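Local coordinates for protein putative drug/sodium antiporter (Escherichia coli, PDB 4Z3N) that probably exports the genotoxin colibactin across the cell membrane as a MATE-family antiporter, exchanging its cargo for cations, at residues L120-A134 / Y155-L167. Sequence-based numbering, arbitrary orientation.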
loop_
_atom_site.group_PDB
_atom_site.type_symbol
_atom_site.label_atom_id
_atom_site.label_comp_id
_atom_site.label_asym_id
_atom_site.label_seq_id
_atom_site.Cartn_x
_atom_site.Cartn_y
_atom_site.Cartn_z
ATOM N N LEU A 120 7.875 16.846 7.561
ATOM C CA LEU A 120 9.086 17.200 8.281
ATOM C C LEU A 120 9.058 16.685 9.728
ATOM O O LEU A 120 9.976 15.965 10.151
ATOM C CB LEU A 120 9.290 18.713 8.245
ATOM C CG LEU A 120 10.515 19.311 8.956
ATOM C CD1 LEU A 120 11.819 18.632 8.567
ATOM C CD2 LEU A 120 10.570 20.791 8.631
ATOM N N PHE A 121 8.009 17.037 10.478
ATOM C CA PHE A 121 7.890 16.615 11.881
ATOM C C PHE A 121 7.877 15.099 12.025
ATOM O O PHE A 121 8.374 14.532 13.002
ATOM C CB PHE A 121 6.627 17.193 12.513
ATOM C CG PHE A 121 6.814 18.558 13.098
ATOM C CD1 PHE A 121 6.907 19.672 12.283
ATOM C CD2 PHE A 121 6.888 18.732 14.469
ATOM C CE1 PHE A 121 7.072 20.948 12.831
ATOM C CE2 PHE A 121 7.053 20.003 15.020
ATOM C CZ PHE A 121 7.139 21.112 14.196
ATOM N N PHE A 122 7.277 14.442 11.045
ATOM C CA PHE A 122 7.229 12.999 11.048
ATOM C C PHE A 122 8.647 12.470 10.895
ATOM O O PHE A 122 9.004 11.491 11.536
ATOM C CB PHE A 122 6.301 12.475 9.941
ATOM C CG PHE A 122 5.020 11.882 10.459
ATOM C CD1 PHE A 122 4.976 10.558 10.884
ATOM C CD2 PHE A 122 3.865 12.644 10.525
ATOM C CE1 PHE A 122 3.795 10.004 11.368
ATOM C CE2 PHE A 122 2.676 12.105 11.008
ATOM C CZ PHE A 122 2.637 10.781 11.429
ATOM N N ALA A 123 9.470 13.137 10.090
ATOM C CA ALA A 123 10.858 12.684 9.893
ATOM C C ALA A 123 11.730 12.900 11.143
ATOM O O ALA A 123 12.529 12.047 11.512
ATOM C CB ALA A 123 11.490 13.384 8.674
ATOM N N ILE A 124 11.561 14.054 11.783
ATOM C CA ILE A 124 12.226 14.365 13.049
ATOM C C ILE A 124 11.856 13.398 14.185
ATOM O O ILE A 124 12.724 12.811 14.823
ATOM C CB ILE A 124 11.892 15.792 13.517
ATOM C CG1 ILE A 124 12.382 16.829 12.506
ATOM C CG2 ILE A 124 12.478 16.044 14.893
ATOM C CD1 ILE A 124 11.982 18.265 12.860
ATOM N N VAL A 125 10.569 13.259 14.463
ATOM C CA VAL A 125 10.133 12.338 15.500
ATOM C C VAL A 125 10.663 10.920 15.234
ATOM O O VAL A 125 11.101 10.232 16.148
ATOM C CB VAL A 125 8.583 12.318 15.614
ATOM C CG1 VAL A 125 8.131 11.349 16.707
ATOM C CG2 VAL A 125 8.058 13.726 15.882
ATOM N N ILE A 126 10.645 10.496 13.975
ATOM C CA ILE A 126 11.078 9.144 13.624
ATOM C C ILE A 126 12.606 8.941 13.716
ATOM O O ILE A 126 13.065 7.883 14.148
ATOM C CB ILE A 126 10.599 8.762 12.199
ATOM C CG1 ILE A 126 9.077 8.652 12.156
ATOM C CG2 ILE A 126 11.218 7.438 11.761
ATOM C CD1 ILE A 126 8.529 8.326 10.768
ATOM N N THR A 127 13.385 9.942 13.300
ATOM C CA THR A 127 14.844 9.875 13.402
ATOM C C THR A 127 15.312 10.017 14.853
ATOM O O THR A 127 16.310 9.421 15.263
ATOM C CB THR A 127 15.555 10.965 12.548
ATOM O OG1 THR A 127 14.897 12.223 12.708
ATOM C CG2 THR A 127 15.557 10.602 11.072
ATOM N N VAL A 128 14.602 10.816 15.631
ATOM C CA VAL A 128 15.011 11.052 17.001
ATOM C C VAL A 128 14.662 9.876 17.913
ATOM O O VAL A 128 15.513 9.395 18.656
ATOM C CB VAL A 128 14.390 12.343 17.530
ATOM C CG1 VAL A 128 14.812 12.583 18.972
ATOM C CG2 VAL A 128 14.820 13.496 16.650
ATOM N N LEU A 129 13.420 9.412 17.851
ATOM C CA LEU A 129 13.032 8.199 18.557
ATOM C C LEU A 129 13.691 6.986 17.929
ATOM O O LEU A 129 13.904 5.969 18.591
ATOM C CB LEU A 129 11.517 8.016 18.551
ATOM C CG LEU A 129 10.816 8.666 19.738
ATOM C CD1 LEU A 129 10.984 10.180 19.672
ATOM C CD2 LEU A 129 9.354 8.279 19.754
ATOM N N GLY A 130 14.002 7.092 16.642
ATOM C CA GLY A 130 14.740 6.045 15.962
ATOM C C GLY A 130 16.083 5.842 16.633
ATOM O O GLY A 130 16.427 4.731 17.028
ATOM N N TYR A 131 16.820 6.940 16.782
ATOM C CA TYR A 131 18.158 6.942 17.352
ATOM C C TYR A 131 18.217 6.436 18.795
ATOM O O TYR A 131 18.980 5.520 19.105
ATOM C CB TYR A 131 18.737 8.362 17.279
ATOM C CG TYR A 131 20.175 8.490 17.738
ATOM C CD1 TYR A 131 20.536 9.431 18.697
ATOM C CD2 TYR A 131 21.170 7.672 17.214
ATOM C CE1 TYR A 131 21.849 9.558 19.120
ATOM C CE2 TYR A 131 22.487 7.790 17.634
ATOM C CZ TYR A 131 22.822 8.736 18.587
ATOM O OH TYR A 131 24.130 8.858 19.005
ATOM N N VAL A 132 17.413 7.038 19.669
ATOM C CA VAL A 132 17.570 6.857 21.107
ATOM C C VAL A 132 17.051 5.505 21.557
ATOM O O VAL A 132 17.594 4.892 22.477
ATOM C CB VAL A 132 16.856 7.972 21.901
ATOM C CG1 VAL A 132 17.314 9.352 21.423
ATOM C CG2 VAL A 132 15.363 7.836 21.763
ATOM N N TYR A 133 15.993 5.041 20.909
ATOM C CA TYR A 133 15.451 3.721 21.200
ATOM C C TYR A 133 15.991 2.673 20.240
ATOM O O TYR A 133 15.501 1.550 20.208
ATOM C CB TYR A 133 13.922 3.753 21.196
ATOM C CG TYR A 133 13.370 4.286 22.501
ATOM C CD1 TYR A 133 13.236 5.655 22.716
ATOM C CD2 TYR A 133 13.022 3.421 23.535
ATOM C CE1 TYR A 133 12.747 6.152 23.918
ATOM C CE2 TYR A 133 12.530 3.906 24.742
ATOM C CZ TYR A 133 12.393 5.272 24.928
ATOM O OH TYR A 133 11.902 5.746 26.126
ATOM N N ALA A 134 16.985 3.060 19.442
ATOM C CA ALA A 134 17.605 2.163 18.456
ATOM C C ALA A 134 17.946 0.775 19.002
ATOM O O ALA A 134 17.600 -0.239 18.397
ATOM C CB ALA A 134 18.866 2.813 17.879
ATOM N N TYR A 155 20.435 0.013 10.025
ATOM C CA TYR A 155 19.356 0.688 10.715
ATOM C C TYR A 155 19.582 2.204 10.685
ATOM O O TYR A 155 18.683 2.985 10.364
ATOM C CB TYR A 155 19.243 0.174 12.151
ATOM C CG TYR A 155 18.287 0.969 13.035
ATOM C CD1 TYR A 155 16.912 0.744 12.998
ATOM C CD2 TYR A 155 18.762 1.927 13.920
ATOM C CE1 TYR A 155 16.049 1.455 13.813
ATOM C CE2 TYR A 155 17.905 2.643 14.732
ATOM C CZ TYR A 155 16.553 2.402 14.675
ATOM O OH TYR A 155 15.705 3.121 15.480
ATOM N N TYR A 156 20.803 2.603 11.004
ATOM C CA TYR A 156 21.211 3.996 10.987
ATOM C C TYR A 156 21.152 4.632 9.584
ATOM O O TYR A 156 20.694 5.753 9.420
ATOM C CB TYR A 156 22.626 4.100 11.551
ATOM C CG TYR A 156 22.723 4.110 13.068
ATOM C CD1 TYR A 156 21.665 4.552 13.870
ATOM C CD2 TYR A 156 23.895 3.703 13.695
ATOM C CE1 TYR A 156 21.785 4.575 15.258
ATOM C CE2 TYR A 156 24.021 3.716 15.068
ATOM C CZ TYR A 156 22.979 4.149 15.850
ATOM O OH TYR A 156 23.164 4.142 17.221
ATOM N N TYR A 157 21.621 3.915 8.573
ATOM C CA TYR A 157 21.519 4.404 7.208
ATOM C C TYR A 157 20.044 4.557 6.818
ATOM O O TYR A 157 19.670 5.519 6.140
ATOM C CB TYR A 157 22.243 3.463 6.237
ATOM C CG TYR A 157 23.749 3.388 6.427
ATOM C CD1 TYR A 157 24.463 4.464 6.937
ATOM C CD2 TYR A 157 24.455 2.242 6.081
ATOM C CE1 TYR A 157 25.836 4.404 7.097
ATOM C CE2 TYR A 157 25.831 2.166 6.244
ATOM C CZ TYR A 157 26.518 3.252 6.750
ATOM O OH TYR A 157 27.893 3.179 6.916
ATOM N N SER A 158 19.215 3.610 7.254
ATOM C CA SER A 158 17.763 3.698 7.087
ATOM C C SER A 158 17.158 4.999 7.657
ATOM O O SER A 158 16.247 5.580 7.072
ATOM C CB SER A 158 17.076 2.499 7.758
ATOM O OG SER A 158 17.364 1.270 7.109
ATOM N N LEU A 159 17.658 5.431 8.813
ATOM C CA LEU A 159 17.209 6.672 9.430
ATOM C C LEU A 159 17.583 7.873 8.557
ATOM O O LEU A 159 16.874 8.881 8.521
ATOM C CB LEU A 159 17.803 6.838 10.842
ATOM C CG LEU A 159 17.422 5.875 11.984
ATOM C CD1 LEU A 159 18.080 6.302 13.302
ATOM C CD2 LEU A 159 15.921 5.743 12.180
ATOM N N LEU A 160 18.695 7.764 7.842
ATOM C CA LEU A 160 19.142 8.877 7.020
ATOM C C LEU A 160 18.269 9.048 5.777
ATOM O O LEU A 160 18.366 10.041 5.083
ATOM C CB LEU A 160 20.612 8.697 6.622
ATOM C CG LEU A 160 21.641 8.792 7.757
ATOM C CD1 LEU A 160 23.032 8.668 7.182
ATOM C CD2 LEU A 160 21.505 10.064 8.559
ATOM N N THR A 161 17.432 8.063 5.495
ATOM C CA THR A 161 16.574 8.102 4.330
ATOM C C THR A 161 15.154 8.640 4.602
ATOM O O THR A 161 14.407 8.917 3.672
ATOM C CB THR A 161 16.457 6.701 3.724
ATOM O OG1 THR A 161 15.606 5.902 4.557
ATOM C CG2 THR A 161 17.833 6.065 3.617
ATOM N N VAL A 162 14.805 8.811 5.872
ATOM C CA VAL A 162 13.431 9.122 6.276
ATOM C C VAL A 162 12.807 10.392 5.656
ATOM O O VAL A 162 11.733 10.324 5.055
ATOM C CB VAL A 162 13.352 9.237 7.809
ATOM C CG1 VAL A 162 11.962 9.737 8.257
ATOM C CG2 VAL A 162 13.685 7.901 8.442
ATOM N N PHE A 163 13.462 11.539 5.815
ATOM C CA PHE A 163 12.925 12.783 5.294
ATOM C C PHE A 163 12.727 12.700 3.782
ATOM O O PHE A 163 11.733 13.193 3.253
ATOM C CB PHE A 163 13.829 13.962 5.658
ATOM C CG PHE A 163 13.284 15.303 5.232
ATOM C CD1 PHE A 163 11.968 15.660 5.520
ATOM C CD2 PHE A 163 14.094 16.219 4.562
ATOM C CE1 PHE A 163 11.467 16.888 5.147
ATOM C CE2 PHE A 163 13.601 17.458 4.182
ATOM C CZ PHE A 163 12.282 17.791 4.475
ATOM N N SER A 164 13.649 12.047 3.091
ATOM C CA SER A 164 13.570 11.942 1.640
ATOM C C SER A 164 12.383 11.072 1.233
ATOM O O SER A 164 11.659 11.397 0.282
ATOM C CB SER A 164 14.877 11.380 1.068
ATOM O OG SER A 164 15.976 11.690 1.922
ATOM N N ILE A 165 12.183 9.977 1.960
ATOM C CA ILE A 165 11.023 9.119 1.755
ATOM C C ILE A 165 9.703 9.866 2.033
ATOM O O ILE A 165 8.742 9.767 1.258
ATOM C CB ILE A 165 11.078 7.858 2.656
ATOM C CG1 ILE A 165 12.399 7.106 2.470
ATOM C CG2 ILE A 165 9.886 6.950 2.387
ATOM C CD1 ILE A 165 12.756 6.846 1.011
ATOM N N MET A 166 9.646 10.603 3.140
ATOM C CA MET A 166 8.457 11.400 3.443
ATOM C C MET A 166 8.183 12.416 2.339
ATOM O O MET A 166 7.038 12.619 1.952
ATOM C CB MET A 166 8.604 12.116 4.788
ATOM C CG MET A 166 8.841 11.181 5.965
ATOM S SD MET A 166 7.475 10.041 6.343
ATOM C CE MET A 166 8.126 8.427 5.905
ATOM N N LEU A 167 9.248 13.051 1.853
ATOM C CA LEU A 167 9.183 14.014 0.754
ATOM C C LEU A 167 8.503 13.453 -0.488
ATOM O O LEU A 167 7.739 14.153 -1.145
ATOM C CB LEU A 167 10.586 14.485 0.384
ATOM C CG LEU A 167 10.914 15.904 0.827
ATOM C CD1 LEU A 167 12.252 16.342 0.246
ATOM C CD2 LEU A 167 9.793 16.834 0.386
#
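Ala123 and Val162 meet where two antiparallel transmembrane segments run closest, the axis of 162-167 passing 8.8 Å from that of 120-132. Alanine suits this buried site: its single methyl lets Val162 CG1 come within 3.7 Å of Ala123 CB, while the backbone of Phe163 lies against the same methyl. Thr127 follows one turn on. Its OG1, set between the backbone N and the carbonyl carbon (chi1 44°), bonds back to Ala123 O at 2.7 Å, giving the hydroxyl's hydrogen a partner within its own helix and leaving CG2 against Leu159 O and near Val162 CB. Buried Gly130, without a side chain, admits Leu159 CD2 to 4.0 Å from its CA; Tyr155 OH is modelled as donating to Gly130 O, but so close that the bond length is doubtful. Ala134 CB also rests against Tyr155. The more exposed side is mostly aromatic: Tyr156 CE1 lies at the edge of the Tyr131 ring, the two rings oblique at 44°, and at the other end exposed Leu120 CD1 touches Phe163 CE1. A type I turn, Leu159 to Val162, interrupts the second transmembrane segment. Within the MATE helix bundle, helix 75-101 covers Ile126 and Met166 through Ile84, while helix 209-232 packs on Thr161, Ser164 and Ile165.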